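Local coordinates for protein hydratase ChsH2 (Mycobacterium tuberculosis SUMu008, PDB 4W78) that probably catalyses, together with its partner ChsH1, the hydration of an enoyl-CoA in cholesterol catabolism, as part of a MaoC-like enoyl-CoA hydratase, at residues A71-G77 with T119-S125; T23-D29 with N51-D55; D88-G94 with K107-T113; D55-Q60 with I76-L80; T18-S22 with D47-N51. One frame throughout, in Å; residues are numbered along the deposited sequence.

Contact 1 of 5, residues A71-G77 with T119-S125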
# COMPACT_ATOMS: atom_id res chain seq x y z
N ALA F 71 -2.82 27.79 4.33
CA ALA F 71 -4.23 27.65 3.96
C ALA F 71 -4.89 26.66 4.89
O ALA F 71 -4.30 25.63 5.23
CB ALA F 71 -4.35 27.19 2.54
N LEU F 72 -6.13 26.96 5.29
CA LEU F 72 -6.91 26.04 6.11
C LEU F 72 -8.14 25.61 5.34
O LEU F 72 -9.06 26.42 5.12
CB LEU F 72 -7.32 26.72 7.42
CG LEU F 72 -6.20 27.10 8.37
CD1 LEU F 72 -6.76 27.99 9.48
CD2 LEU F 72 -5.57 25.84 8.95
N ILE F 73 -8.17 24.35 4.92
CA ILE F 73 -9.32 23.82 4.18
C ILE F 73 -10.51 23.57 5.11
O ILE F 73 -10.37 22.89 6.13
CB ILE F 73 -8.95 22.52 3.42
CG1 ILE F 73 -7.75 22.74 2.49
CG2 ILE F 73 -10.16 21.97 2.67
CD1 ILE F 73 -7.98 23.77 1.40
N LYS F 74 -11.67 24.12 4.75
CA LYS F 74 -12.88 24.05 5.57
C LYS F 74 -13.87 23.04 5.03
O LYS F 74 -14.62 22.40 5.78
CB LYS F 74 -13.55 25.44 5.67
CG LYS F 74 -12.63 26.53 6.21
CD LYS F 74 -12.24 26.24 7.65
CE LYS F 74 -11.43 27.38 8.24
NZ LYS F 74 -11.15 27.15 9.69
N SER F 75 -13.92 22.90 3.71
CA SER F 75 -14.82 21.92 3.09
C SER F 75 -14.43 21.66 1.65
O SER F 75 -13.87 22.53 0.97
CB SER F 75 -16.27 22.39 3.17
OG SER F 75 -16.50 23.58 2.43
N ILE F 76 -14.75 20.44 1.19
CA ILE F 76 -14.56 20.08 -0.21
C ILE F 76 -15.82 19.36 -0.64
O ILE F 76 -16.20 18.36 -0.04
CB ILE F 76 -13.35 19.15 -0.41
CG1 ILE F 76 -12.04 19.88 -0.06
CG2 ILE F 76 -13.28 18.63 -1.86
CD1 ILE F 76 -10.83 18.94 -0.01
N GLY F 77 -16.48 19.88 -1.66
CA GLY F 77 -17.63 19.19 -2.21
C GLY F 77 -17.37 18.88 -3.67
O GLY F 77 -17.00 19.77 -4.43
N THR F 119 -15.78 17.97 -10.71
CA THR F 119 -16.12 19.38 -10.52
C THR F 119 -16.27 19.58 -9.02
O THR F 119 -17.03 18.85 -8.35
CB THR F 119 -17.43 19.72 -11.24
OG1 THR F 119 -17.27 19.43 -12.64
CG2 THR F 119 -17.78 21.19 -11.08
N ALA F 120 -15.53 20.54 -8.48
CA ALA F 120 -15.47 20.66 -7.03
C ALA F 120 -15.55 22.10 -6.57
O ALA F 120 -15.22 23.02 -7.30
CB ALA F 120 -14.20 20.03 -6.49
N THR F 121 -16.03 22.26 -5.35
CA THR F 121 -16.10 23.56 -4.70
C THR F 121 -15.35 23.42 -3.38
O THR F 121 -15.63 22.51 -2.59
CB THR F 121 -17.55 24.00 -4.45
OG1 THR F 121 -18.25 24.10 -5.70
CG2 THR F 121 -17.58 25.35 -3.79
N VAL F 122 -14.37 24.30 -3.15
CA VAL F 122 -13.53 24.21 -1.97
C VAL F 122 -13.63 25.52 -1.19
O VAL F 122 -13.51 26.60 -1.77
CB VAL F 122 -12.07 23.99 -2.36
CG1 VAL F 122 -11.18 23.85 -1.12
CG2 VAL F 122 -11.94 22.76 -3.26
N GLU F 123 -13.88 25.42 0.11
CA GLU F 123 -13.90 26.60 0.97
C GLU F 123 -12.67 26.54 1.87
O GLU F 123 -12.35 25.50 2.42
CB GLU F 123 -15.17 26.64 1.81
CG GLU F 123 -16.42 26.86 0.98
CD GLU F 123 -17.66 26.93 1.85
OE1 GLU F 123 -17.59 26.46 3.00
OE2 GLU F 123 -18.70 27.46 1.38
N LEU F 124 -11.98 27.66 2.00
CA LEU F 124 -10.76 27.66 2.79
C LEU F 124 -10.55 29.05 3.33
O LEU F 124 -11.15 30.00 2.84
CB LEU F 124 -9.55 27.29 1.92
CG LEU F 124 -9.12 28.27 0.83
CD1 LEU F 124 -7.63 28.12 0.55
CD2 LEU F 124 -9.91 28.06 -0.46
N SER F 125 -9.71 29.15 4.34
CA SER F 125 -9.24 30.45 4.80
C SER F 125 -7.77 30.53 4.44
O SER F 125 -7.05 29.53 4.47
CB SER F 125 -9.42 30.58 6.31
OG SER F 125 -8.50 29.75 6.97
O HOH W 1 -17.13 23.18 -0.29
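Beneath the backbone bonding of two antiparallel strands lies a row of aliphatic side chains. Ile73 CD1 sits 4.1 Å from Val122 CG1 and 3.9 Å from Leu124 CB, Ile76 CG1 is 4.2 Å from Val122 CG1, and Ala71 CB is 3.9 Å from Leu124 CD1. Ile73, Ile76, Val122 and Leu124 pack respectively on Thr64, Gln60, Val59 and Ala67 of helix 52-67, so the apolar side of the sheet forms part of the hydrophobic core of a hot-dog fold.

The hydrogen bonds Leu72 N to Ser125 O and Ser125 N to Leu72 O are both 2.9 Å; Gly77 N to Thr121 O is 2.9 Å and Thr121 N to Gly77 O 2.8 Å. Between them the spacing slips by one residue: Lys74 N (2.8 Å) and Ser75 N (3.3 Å) both donate to Glu123 O, a classic beta bulge, while Glu123 N returns a bond to Ser75 O at 3.0 Å.

On the other face Ser75 OG lies 3.1 Å from Glu123 OE1 and is hydrogen-bonded at 2.8 Å to a water that donates to Thr121 O. Strand 72-80 also pairs along its other edge with an antiparallel strand of the ChsH1 chain. The contact is thus two-sided: an aliphatic face packs on the helix, while the other carries Ser75, Glu123 and a water.

Contact 2 of 5, residues T23-D29 with N51-D55. With CD (cadmium ion), chain B.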
# COMPACT_ATOMS: atom_id res chain seq x y z
N THR F 23 -2.55 5.36 -5.14
CA THR F 23 -3.47 6.27 -4.47
C THR F 23 -4.64 5.53 -3.84
O THR F 23 -5.00 5.77 -2.69
CB THR F 23 -3.97 7.39 -5.38
OG1 THR F 23 -4.56 6.85 -6.56
CG2 THR F 23 -2.81 8.33 -5.77
N ALA F 24 -5.22 4.59 -4.58
CA ALA F 24 -6.33 3.84 -4.01
C ALA F 24 -5.92 3.14 -2.73
O ALA F 24 -6.63 3.26 -1.72
CB ALA F 24 -6.88 2.82 -5.02
N LEU F 25 -4.79 2.44 -2.74
CA LEU F 25 -4.39 1.70 -1.54
C LEU F 25 -3.92 2.61 -0.40
O LEU F 25 -4.12 2.27 0.76
CB LEU F 25 -3.37 0.59 -1.84
CG LEU F 25 -4.05 -0.74 -2.21
CD1 LEU F 25 -4.88 -0.65 -3.49
CD2 LEU F 25 -3.01 -1.83 -2.29
N ALA F 26 -3.34 3.76 -0.74
CA ALA F 26 -2.96 4.72 0.30
C ALA F 26 -4.19 5.35 0.94
O ALA F 26 -4.11 5.89 2.05
CB ALA F 26 -2.03 5.81 -0.26
N THR F 27 -5.33 5.33 0.25
CA THR F 27 -6.58 5.79 0.88
C THR F 27 -7.31 4.63 1.54
O THR F 27 -8.44 4.78 2.01
CB THR F 27 -7.53 6.51 -0.10
OG1 THR F 27 -8.01 5.57 -1.08
CG2 THR F 27 -6.84 7.65 -0.82
N ARG F 28 -6.66 3.46 1.58
CA ARG F 28 -7.18 2.24 2.18
C ARG F 28 -8.50 1.75 1.55
O ARG F 28 -9.37 1.16 2.20
CB ARG F 28 -7.29 2.36 3.70
CG ARG F 28 -5.94 2.57 4.37
CD ARG F 28 -6.05 2.53 5.88
NE ARG F 28 -6.55 1.25 6.38
CZ ARG F 28 -7.52 1.13 7.28
NH1 ARG F 28 -8.09 2.23 7.76
NH2 ARG F 28 -7.92 -0.07 7.69
N ASP F 29 -8.59 1.99 0.24
CA ASP F 29 -9.69 1.54 -0.59
C ASP F 29 -9.21 0.36 -1.40
O ASP F 29 -8.43 0.52 -2.35
CB ASP F 29 -10.11 2.69 -1.50
CG ASP F 29 -11.31 2.38 -2.33
OD1 ASP F 29 -11.67 1.19 -2.49
OD2 ASP F 29 -11.90 3.35 -2.84
N ASN F 51 -10.21 6.38 -7.54
CA ASN F 51 -11.30 6.34 -6.55
C ASN F 51 -11.65 7.74 -6.02
O ASN F 51 -10.92 8.71 -6.26
CB ASN F 51 -10.99 5.37 -5.39
CG ASN F 51 -9.96 5.93 -4.39
OD1 ASN F 51 -9.17 6.80 -4.73
ND2 ASN F 51 -10.00 5.44 -3.16
N ILE F 52 -12.76 7.85 -5.31
CA ILE F 52 -13.24 9.18 -4.94
C ILE F 52 -12.42 9.79 -3.80
O ILE F 52 -12.33 11.01 -3.69
CB ILE F 52 -14.77 9.17 -4.66
CG1 ILE F 52 -15.33 10.61 -4.70
CG2 ILE F 52 -15.08 8.44 -3.36
CD1 ILE F 52 -16.85 10.61 -4.78
N LEU F 53 -11.82 8.96 -2.96
CA LEU F 53 -10.97 9.48 -1.87
C LEU F 53 -9.73 10.13 -2.47
O LEU F 53 -9.20 11.09 -1.92
CB LEU F 53 -10.57 8.40 -0.85
CG LEU F 53 -11.67 7.84 0.07
CD1 LEU F 53 -12.60 6.90 -0.68
CD2 LEU F 53 -11.10 7.11 1.28
N THR F 54 -9.25 9.60 -3.59
CA THR F 54 -8.12 10.21 -4.28
C THR F 54 -8.56 11.50 -4.98
O THR F 54 -7.82 12.49 -4.94
CB THR F 54 -7.50 9.22 -5.29
OG1 THR F 54 -6.93 8.13 -4.56
CG2 THR F 54 -6.44 9.90 -6.14
N ASP F 55 -9.73 11.52 -5.61
CA ASP F 55 -10.25 12.78 -6.15
C ASP F 55 -10.31 13.89 -5.09
O ASP F 55 -9.90 15.04 -5.34
CB ASP F 55 -11.64 12.60 -6.76
CG ASP F 55 -11.61 11.86 -8.08
OD1 ASP F 55 -10.69 12.13 -8.89
OD2 ASP F 55 -12.51 11.03 -8.32
CD CD B . -13.71 2.71 -4.13
O HOH W 2 -7.18 5.79 -7.18
O HOH W 3 -15.47 1.47 -5.04
O HOH W 4 -14.94 2.22 -1.91
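Two helix ends meet here, a Schellman motif closing helix 17-26 and an N-cap opening helix 52-67, and one asparagine joins them. Arg28, at positive phi, is the C-prime residue: Asp29 N bonds to Ala24 O (3.0 Å) and Arg28 N to Leu25 O (2.9 Å).

The hydrogen bonds across the contact centre on Asn51. Asn51 ND2 donates to Thr27 OG1 at 2.9 Å and to Asp29 OD2 at 2.8 Å, while Asn51 OD1 caps its own helix, accepting from Thr54 N at 3.0 Å and from Thr54 OG1 at 2.6 Å. Thr27 OG1 donates a hydrogen bond to Ala24 O, 2.8 Å away. A water donates to Thr23 OG1 (2.9 Å), a hydroxyl also bonded to Phe19 O, and accepts from Asn51 N (3.1 Å).

Van der Waals contact fills the rest: Thr27 CB is 3.7 Å from Leu53 CB, and Thr23 CB is 3.2 Å from Thr54 OG1.

The third kind is metal coordination. The Asp29–His34 spacing is consistent with the Asp-His pair of MaoC-like hydratases, so cadmium may mark the active site. Both residues bind the ion, as do two waters, and Asp29 OD2 lies 2.3 Å from CD.

Contact 3 of 5, residues D88-G94 with K107-T113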
# COMPACT_ATOMS: atom_id res chain seq x y z
N ASP F 88 -5.36 7.97 -18.92
CA ASP F 88 -5.94 9.29 -19.13
C ASP F 88 -5.10 10.31 -18.37
O ASP F 88 -4.56 10.02 -17.30
CB ASP F 88 -7.35 9.40 -18.55
CG ASP F 88 -8.40 8.66 -19.36
OD1 ASP F 88 -8.15 8.30 -20.53
OD2 ASP F 88 -9.52 8.46 -18.80
N THR F 89 -5.04 11.51 -18.93
CA THR F 89 -4.45 12.63 -18.24
C THR F 89 -5.56 13.58 -17.85
O THR F 89 -6.37 13.98 -18.68
CB THR F 89 -3.44 13.36 -19.14
OG1 THR F 89 -2.35 12.48 -19.44
CG2 THR F 89 -2.90 14.60 -18.43
N VAL F 90 -5.58 13.95 -16.57
CA VAL F 90 -6.55 14.92 -16.08
C VAL F 90 -5.84 16.25 -15.87
O VAL F 90 -4.77 16.31 -15.26
CB VAL F 90 -7.25 14.43 -14.79
CG1 VAL F 90 -7.95 15.59 -14.09
CG2 VAL F 90 -8.23 13.33 -15.15
N THR F 91 -6.42 17.30 -16.44
CA THR F 91 -5.92 18.65 -16.28
C THR F 91 -6.83 19.38 -15.32
O THR F 91 -8.03 19.51 -15.56
CB THR F 91 -5.89 19.38 -17.63
OG1 THR F 91 -4.97 18.71 -18.50
CG2 THR F 91 -5.44 20.82 -17.45
N PHE F 92 -6.26 19.84 -14.21
CA PHE F 92 -7.01 20.61 -13.22
C PHE F 92 -6.88 22.10 -13.51
O PHE F 92 -5.78 22.61 -13.75
CB PHE F 92 -6.52 20.32 -11.80
CG PHE F 92 -6.86 18.94 -11.31
CD1 PHE F 92 -8.07 18.71 -10.67
CD2 PHE F 92 -6.00 17.88 -11.51
CE1 PHE F 92 -8.41 17.44 -10.21
CE2 PHE F 92 -6.33 16.60 -11.06
CZ PHE F 92 -7.54 16.38 -10.41
N SER F 93 -8.02 22.78 -13.49
CA SER F 93 -8.08 24.23 -13.56
C SER F 93 -8.90 24.73 -12.37
O SER F 93 -9.70 23.99 -11.79
CB SER F 93 -8.69 24.68 -14.88
OG SER F 93 -9.99 24.14 -15.04
N GLY F 94 -8.69 25.97 -11.98
CA GLY F 94 -9.38 26.49 -10.82
C GLY F 94 -9.52 27.99 -10.88
O GLY F 94 -8.70 28.68 -11.49
N LYS F 107 -13.56 27.20 -7.22
CA LYS F 107 -14.12 26.17 -8.09
C LYS F 107 -13.00 25.47 -8.84
O LYS F 107 -12.14 26.12 -9.43
CB LYS F 107 -15.12 26.76 -9.10
CG LYS F 107 -15.66 25.71 -10.07
CD LYS F 107 -16.62 26.30 -11.07
CE LYS F 107 -17.18 25.19 -11.96
NZ LYS F 107 -18.16 25.73 -12.94
N VAL F 108 -13.01 24.14 -8.79
CA VAL F 108 -11.98 23.34 -9.43
C VAL F 108 -12.64 22.41 -10.44
O VAL F 108 -13.69 21.82 -10.15
CB VAL F 108 -11.22 22.51 -8.37
CG1 VAL F 108 -10.18 21.60 -9.02
CG2 VAL F 108 -10.56 23.42 -7.35
N VAL F 109 -12.05 22.28 -11.62
CA VAL F 109 -12.51 21.28 -12.58
C VAL F 109 -11.32 20.47 -13.07
O VAL F 109 -10.30 21.03 -13.45
CB VAL F 109 -13.29 21.88 -13.78
CG1 VAL F 109 -13.76 20.76 -14.70
CG2 VAL F 109 -14.47 22.70 -13.30
N GLY F 110 -11.46 19.15 -13.02
CA GLY F 110 -10.47 18.26 -13.60
C GLY F 110 -11.06 17.65 -14.85
O GLY F 110 -12.10 17.01 -14.80
N ARG F 111 -10.40 17.88 -15.99
CA ARG F 111 -10.91 17.40 -17.27
C ARG F 111 -9.95 16.40 -17.87
O ARG F 111 -8.73 16.58 -17.80
CB ARG F 111 -11.09 18.58 -18.23
CG ARG F 111 -11.99 19.67 -17.69
CD ARG F 111 -12.17 20.80 -18.69
NE ARG F 111 -13.23 21.72 -18.28
CZ ARG F 111 -13.03 22.82 -17.56
NH1 ARG F 111 -11.80 23.16 -17.17
NH2 ARG F 111 -14.06 23.59 -17.23
N ASN F 112 -10.47 15.33 -18.47
CA ASN F 112 -9.65 14.47 -19.30
C ASN F 112 -10.11 14.59 -20.75
O ASN F 112 -11.00 15.38 -21.04
CB ASN F 112 -9.58 13.01 -18.79
CG ASN F 112 -10.92 12.29 -18.84
OD1 ASN F 112 -11.91 12.81 -19.36
ND2 ASN F 112 -10.95 11.08 -18.31
N THR F 113 -9.51 13.84 -21.65
CA THR F 113 -9.76 14.10 -23.07
C THR F 113 -11.24 13.99 -23.43
O THR F 113 -11.75 14.78 -24.24
CB THR F 113 -8.89 13.20 -23.95
OG1 THR F 113 -8.68 11.94 -23.29
CG2 THR F 113 -7.53 13.86 -24.18
O HOH W 5 -7.03 11.66 -21.29
O HOH W 6 -9.40 21.74 -16.54
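Asn112, Ser93 and Arg111 lose the most surface where the two strands of a beta hairpin run antiparallel, their axes 4.4 Å apart at 160°.

Asn112 covers the open end of the hairpin. Its CA makes a CA-H...O contact of 3.4 Å with Thr89 O, and its CB packs 3.9 Å from Val90 CG2. Its OD1 is tied to Gly115 N in the turn that follows. Asn112 ND2 comes within 3.0 Å of Asp88 OD2, an oxygen that is hydrogen-bonded to Tyr85 N.

Ser93 lies in a hydrogen-bonded pair with Val109: Ser93 N donates to Val109 O and Val109 N to Ser93 O, each 2.9 Å. Its OG stands 3.0 Å from Arg111 NH1, at the edge of the guanidinium.

Arg111 repeats the pairing with Thr91, through Thr91 N to Arg111 O at 2.8 Å and Arg111 N to Thr91 O at 2.9 Å. Its NH1 donates a hydrogen bond to a water (2.9 Å from NH1) that donates to Thr91 O at 2.8 Å, and its NE forms a salt bridge with Asp116.

On the other face Phe92, with CD1 3.9 Å from Val108 CG1, lies beside Gly110, where an ideal CB would come 2.9 Å from Phe92 CE1. The missing side chain thus makes room for an aromatic ring that packs against Leu58 of helix 52-67, while Ser93, Arg111 and their water lie on the opposite face.

Contact 4 of 5, residues D55-Q60 with I76-L80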
# COMPACT_ATOMS: atom_id res chain seq x y z
N ASP F 55 -9.73 11.52 -5.61
CA ASP F 55 -10.25 12.78 -6.15
C ASP F 55 -10.31 13.89 -5.09
O ASP F 55 -9.90 15.04 -5.34
CB ASP F 55 -11.64 12.60 -6.76
CG ASP F 55 -11.61 11.86 -8.08
OD1 ASP F 55 -10.69 12.13 -8.89
OD2 ASP F 55 -12.51 11.03 -8.32
N THR F 56 -10.82 13.56 -3.90
CA THR F 56 -10.88 14.54 -2.82
C THR F 56 -9.47 15.02 -2.43
O THR F 56 -9.22 16.23 -2.25
CB THR F 56 -11.58 13.94 -1.59
OG1 THR F 56 -12.88 13.45 -1.96
CG2 THR F 56 -11.73 14.99 -0.49
N GLY F 57 -8.53 14.08 -2.32
CA GLY F 57 -7.16 14.41 -1.94
C GLY F 57 -6.48 15.27 -2.99
O GLY F 57 -5.73 16.19 -2.66
N LEU F 58 -6.73 14.96 -4.27
CA LEU F 58 -6.13 15.73 -5.37
C LEU F 58 -6.70 17.14 -5.44
O LEU F 58 -5.96 18.10 -5.70
CB LEU F 58 -6.32 15.00 -6.70
CG LEU F 58 -5.50 13.72 -6.82
CD1 LEU F 58 -5.89 13.00 -8.11
CD2 LEU F 58 -4.01 14.03 -6.80
N VAL F 59 -8.01 17.29 -5.24
CA VAL F 59 -8.61 18.63 -5.21
C VAL F 59 -8.00 19.46 -4.08
O VAL F 59 -7.67 20.65 -4.26
CB VAL F 59 -10.15 18.54 -5.06
CG1 VAL F 59 -10.74 19.89 -4.67
CG2 VAL F 59 -10.78 18.02 -6.36
N GLN F 60 -7.84 18.84 -2.91
CA GLN F 60 -7.15 19.49 -1.79
C GLN F 60 -5.75 19.92 -2.16
O GLN F 60 -5.38 21.09 -1.94
CB GLN F 60 -7.09 18.52 -0.60
CG GLN F 60 -6.53 19.14 0.67
CD GLN F 60 -6.54 18.15 1.79
OE1 GLN F 60 -7.44 18.14 2.62
NE2 GLN F 60 -5.53 17.30 1.82
N ILE F 76 -14.75 20.44 1.19
CA ILE F 76 -14.56 20.08 -0.21
C ILE F 76 -15.82 19.36 -0.64
O ILE F 76 -16.20 18.36 -0.04
CB ILE F 76 -13.35 19.15 -0.41
CG1 ILE F 76 -12.04 19.88 -0.06
CG2 ILE F 76 -13.28 18.63 -1.86
CD1 ILE F 76 -10.83 18.94 -0.01
N GLY F 77 -16.48 19.88 -1.66
CA GLY F 77 -17.63 19.19 -2.21
C GLY F 77 -17.37 18.88 -3.67
O GLY F 77 -17.00 19.77 -4.43
N LEU F 78 -17.57 17.64 -4.08
CA LEU F 78 -17.31 17.36 -5.48
C LEU F 78 -18.33 16.43 -6.11
O LEU F 78 -19.04 15.69 -5.42
CB LEU F 78 -15.88 16.83 -5.67
CG LEU F 78 -15.47 15.57 -4.91
CD1 LEU F 78 -15.92 14.32 -5.65
CD2 LEU F 78 -13.97 15.55 -4.70
N ARG F 79 -18.39 16.51 -7.43
CA ARG F 79 -19.23 15.62 -8.18
C ARG F 79 -18.42 15.05 -9.34
O ARG F 79 -17.66 15.77 -10.00
CB ARG F 79 -20.50 16.34 -8.67
CG ARG F 79 -20.26 17.54 -9.54
CD ARG F 79 -21.57 18.02 -10.17
NE ARG F 79 -21.36 19.20 -11.00
CZ ARG F 79 -22.31 19.87 -11.63
NH1 ARG F 79 -23.58 19.47 -11.55
NH2 ARG F 79 -22.00 20.94 -12.35
N LEU F 80 -18.57 13.76 -9.57
CA LEU F 80 -17.82 13.10 -10.61
C LEU F 80 -18.62 13.10 -11.90
O LEU F 80 -19.85 13.02 -11.89
CB LEU F 80 -17.43 11.69 -10.18
CG LEU F 80 -16.55 11.67 -8.93
CD1 LEU F 80 -16.15 10.26 -8.56
CD2 LEU F 80 -15.30 12.56 -9.12
O HOH W 7 -15.15 15.43 -0.94
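Ile76 buries more surface than any other residue of this contact. In its mt rotamer (chi1 -66°, chi2 170°) it places CD1 3.8 Å from Gln60 CB and 3.9 Å from Thr56 O, while CG2 rests 4.0 Å from Val59 CG1. Two residues on, Leu78 takes chi1 58° and chi2 83°, both p, a conformation that brings CD2 to 3.6 Å from Thr56 OG1 and 4.4 Å from Val59 CG2. Packing of a long helix against an antiparallel sheet is the core feature of the hot-dog fold of MaoC-like hydratases; here helix 55-60 and strand 76-80 run at 124°, with axes 9.4 Å apart at closest. Val59, with chi1 t, also fills the space against Ala120 and Val122 of the neighbouring strand.

Leu80 starts sideways, but its mt rotamer brings CD2 within 3.3 Å of Asp55 OD2. Asp55 itself turns OD1 to a hydrogen bond with His117. Thr56, at chi1 m, bonds its OG1 back to Ile52 O, and a water lies 3.2 Å from both Thr56 OG1 and Ile76 O, donating to the latter. The extended tt chain of Gln60 carries OE1 out to a hydrogen bond with Ala65 N of the ChsH1 chain.

Contact 5 of 5, residues T18-S22 with D47-N51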
# COMPACT_ATOMS: atom_id res chain seq x y z
N THR F 18 0.31 2.78 -11.88
CA THR F 18 0.95 2.97 -10.57
C THR F 18 0.28 4.09 -9.76
O THR F 18 0.06 3.93 -8.56
CB THR F 18 2.45 3.23 -10.73
OG1 THR F 18 3.05 2.07 -11.33
CG2 THR F 18 3.09 3.48 -9.38
N PHE F 19 -0.05 5.19 -10.42
CA PHE F 19 -0.75 6.28 -9.75
C PHE F 19 -2.11 5.82 -9.22
O PHE F 19 -2.43 6.03 -8.06
CB PHE F 19 -0.90 7.46 -10.71
CG PHE F 19 -1.65 8.61 -10.14
CD1 PHE F 19 -1.03 9.48 -9.26
CD2 PHE F 19 -2.99 8.82 -10.47
CE1 PHE F 19 -1.72 10.55 -8.72
CE2 PHE F 19 -3.69 9.89 -9.93
CZ PHE F 19 -3.05 10.76 -9.06
N ILE F 20 -2.89 5.16 -10.07
CA ILE F 20 -4.24 4.77 -9.70
C ILE F 20 -4.22 3.76 -8.56
O ILE F 20 -4.96 3.89 -7.58
CB ILE F 20 -4.98 4.20 -10.92
CG1 ILE F 20 -5.09 5.28 -11.99
CG2 ILE F 20 -6.36 3.65 -10.50
CD1 ILE F 20 -5.94 4.88 -13.21
N VAL F 21 -3.33 2.77 -8.66
CA VAL F 21 -3.25 1.72 -7.63
C VAL F 21 -2.70 2.26 -6.32
O VAL F 21 -3.28 2.03 -5.24
CB VAL F 21 -2.41 0.54 -8.13
CG1 VAL F 21 -2.19 -0.47 -7.02
CG2 VAL F 21 -3.09 -0.12 -9.33
N SER F 22 -1.59 2.99 -6.40
CA SER F 22 -0.96 3.49 -5.18
C SER F 22 -1.85 4.48 -4.42
O SER F 22 -1.88 4.44 -3.20
CB SER F 22 0.43 4.08 -5.46
OG SER F 22 0.34 5.23 -6.28
N ASP F 47 -11.43 0.19 -17.78
CA ASP F 47 -10.17 -0.20 -17.15
C ASP F 47 -10.28 0.20 -15.69
O ASP F 47 -11.32 0.70 -15.26
CB ASP F 47 -9.01 0.56 -17.80
CG ASP F 47 -7.68 -0.18 -17.72
OD1 ASP F 47 -7.52 -1.06 -16.84
OD2 ASP F 47 -6.78 0.13 -18.54
N ILE F 48 -9.22 -0.03 -14.92
CA ILE F 48 -9.18 0.50 -13.56
C ILE F 48 -9.33 2.02 -13.60
O ILE F 48 -8.99 2.67 -14.59
CB ILE F 48 -7.88 0.12 -12.84
CG1 ILE F 48 -6.65 0.70 -13.55
CG2 ILE F 48 -7.78 -1.42 -12.73
CD1 ILE F 48 -5.37 0.54 -12.74
N PHE F 49 -9.87 2.57 -12.52
CA PHE F 49 -10.14 4.00 -12.47
C PHE F 49 -9.89 4.53 -11.07
O PHE F 49 -9.95 3.80 -10.08
CB PHE F 49 -11.56 4.33 -12.94
CG PHE F 49 -12.65 3.59 -12.21
CD1 PHE F 49 -13.20 4.10 -11.03
CD2 PHE F 49 -13.16 2.41 -12.73
CE1 PHE F 49 -14.22 3.43 -10.37
CE2 PHE F 49 -14.17 1.73 -12.07
CZ PHE F 49 -14.70 2.24 -10.89
N VAL F 50 -9.61 5.83 -11.03
CA VAL F 50 -9.27 6.53 -9.79
C VAL F 50 -10.47 6.56 -8.84
O VAL F 50 -11.61 6.77 -9.27
CB VAL F 50 -8.82 7.96 -10.13
CG1 VAL F 50 -8.61 8.82 -8.87
CG2 VAL F 50 -7.55 7.95 -10.96
N ASN F 51 -10.21 6.38 -7.54
CA ASN F 51 -11.30 6.34 -6.55
C ASN F 51 -11.65 7.74 -6.02
O ASN F 51 -10.92 8.71 -6.26
CB ASN F 51 -10.99 5.37 -5.39
CG ASN F 51 -9.96 5.93 -4.39
OD1 ASN F 51 -9.17 6.80 -4.73
ND2 ASN F 51 -10.00 5.44 -3.16
O HOH W 2 -7.18 5.79 -7.18
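Asp47 opens the loop without touching the helix. Its OD1 accepts from Ile48 N at 2.8 Å and forms a salt bridge with Arg37. Ile48 then points its side chain at the helix: CD1 lies 4.0 Å from Ile20 CG2 and 4.2 Å from Val21 CG2, an aliphatic cluster continued at the interface between the two ChsH2 subunits, where Val21 packs on Val21 of the second copy.

Phe49 turns its side chain away. Its ring meets His34, a ligand of the cadmium ion, with planes about 85° apart. Phe49 O is 3.6 Å from Ile20 CG2 and accepts a hydrogen bond from His34 ND1. The segment is an extended loop laid along helix 17-26, in the run that leads from the metal-binding loop to the long helix of the hot-dog fold; Ile48 and Val50 are hydrogen-bonded through the backbone to Ala86 and Trp84.

Val50 comes nearest in backbone terms, its CA 5.3 Å from Ile20 CA. Its CG2 is 3.8 Å from Ile20 CG1 and 4.4 Å from Phe19 CE2, placing Ile20 between its two aliphatic neighbours in the loop. Asn51 ends the segment as the N-cap of helix 52-67, and its N donates to a water (3.1 Å from N) that in turn donates to Ile20 O at 2.9 Å.

In the fold
From the N terminus, contact 5 closes the first loop, bringing residues 47-51 back to helix 17-26; contact 2 starts just downstream on the same helix and closes at the shared Asn51, so the loops are staggered: contact 5's spans both metal ligands, contact 2's starts from Asp29 and spans His34. Contact 4 begins at Asp55, where contact 2 ends, and joins helix 52-67 to strand 72-80. Contact 1 opens on that strand, shares Ile76 and Gly77 with contact 4, and its longer loop runs to strand 116-125. Contact 3 lies wholly within this loop, in the same sheet. Contact 4 joins the sheet to helix 52-67; contacts 2 and 5 tie helix 17-26 to that helix's start and the preceding loop.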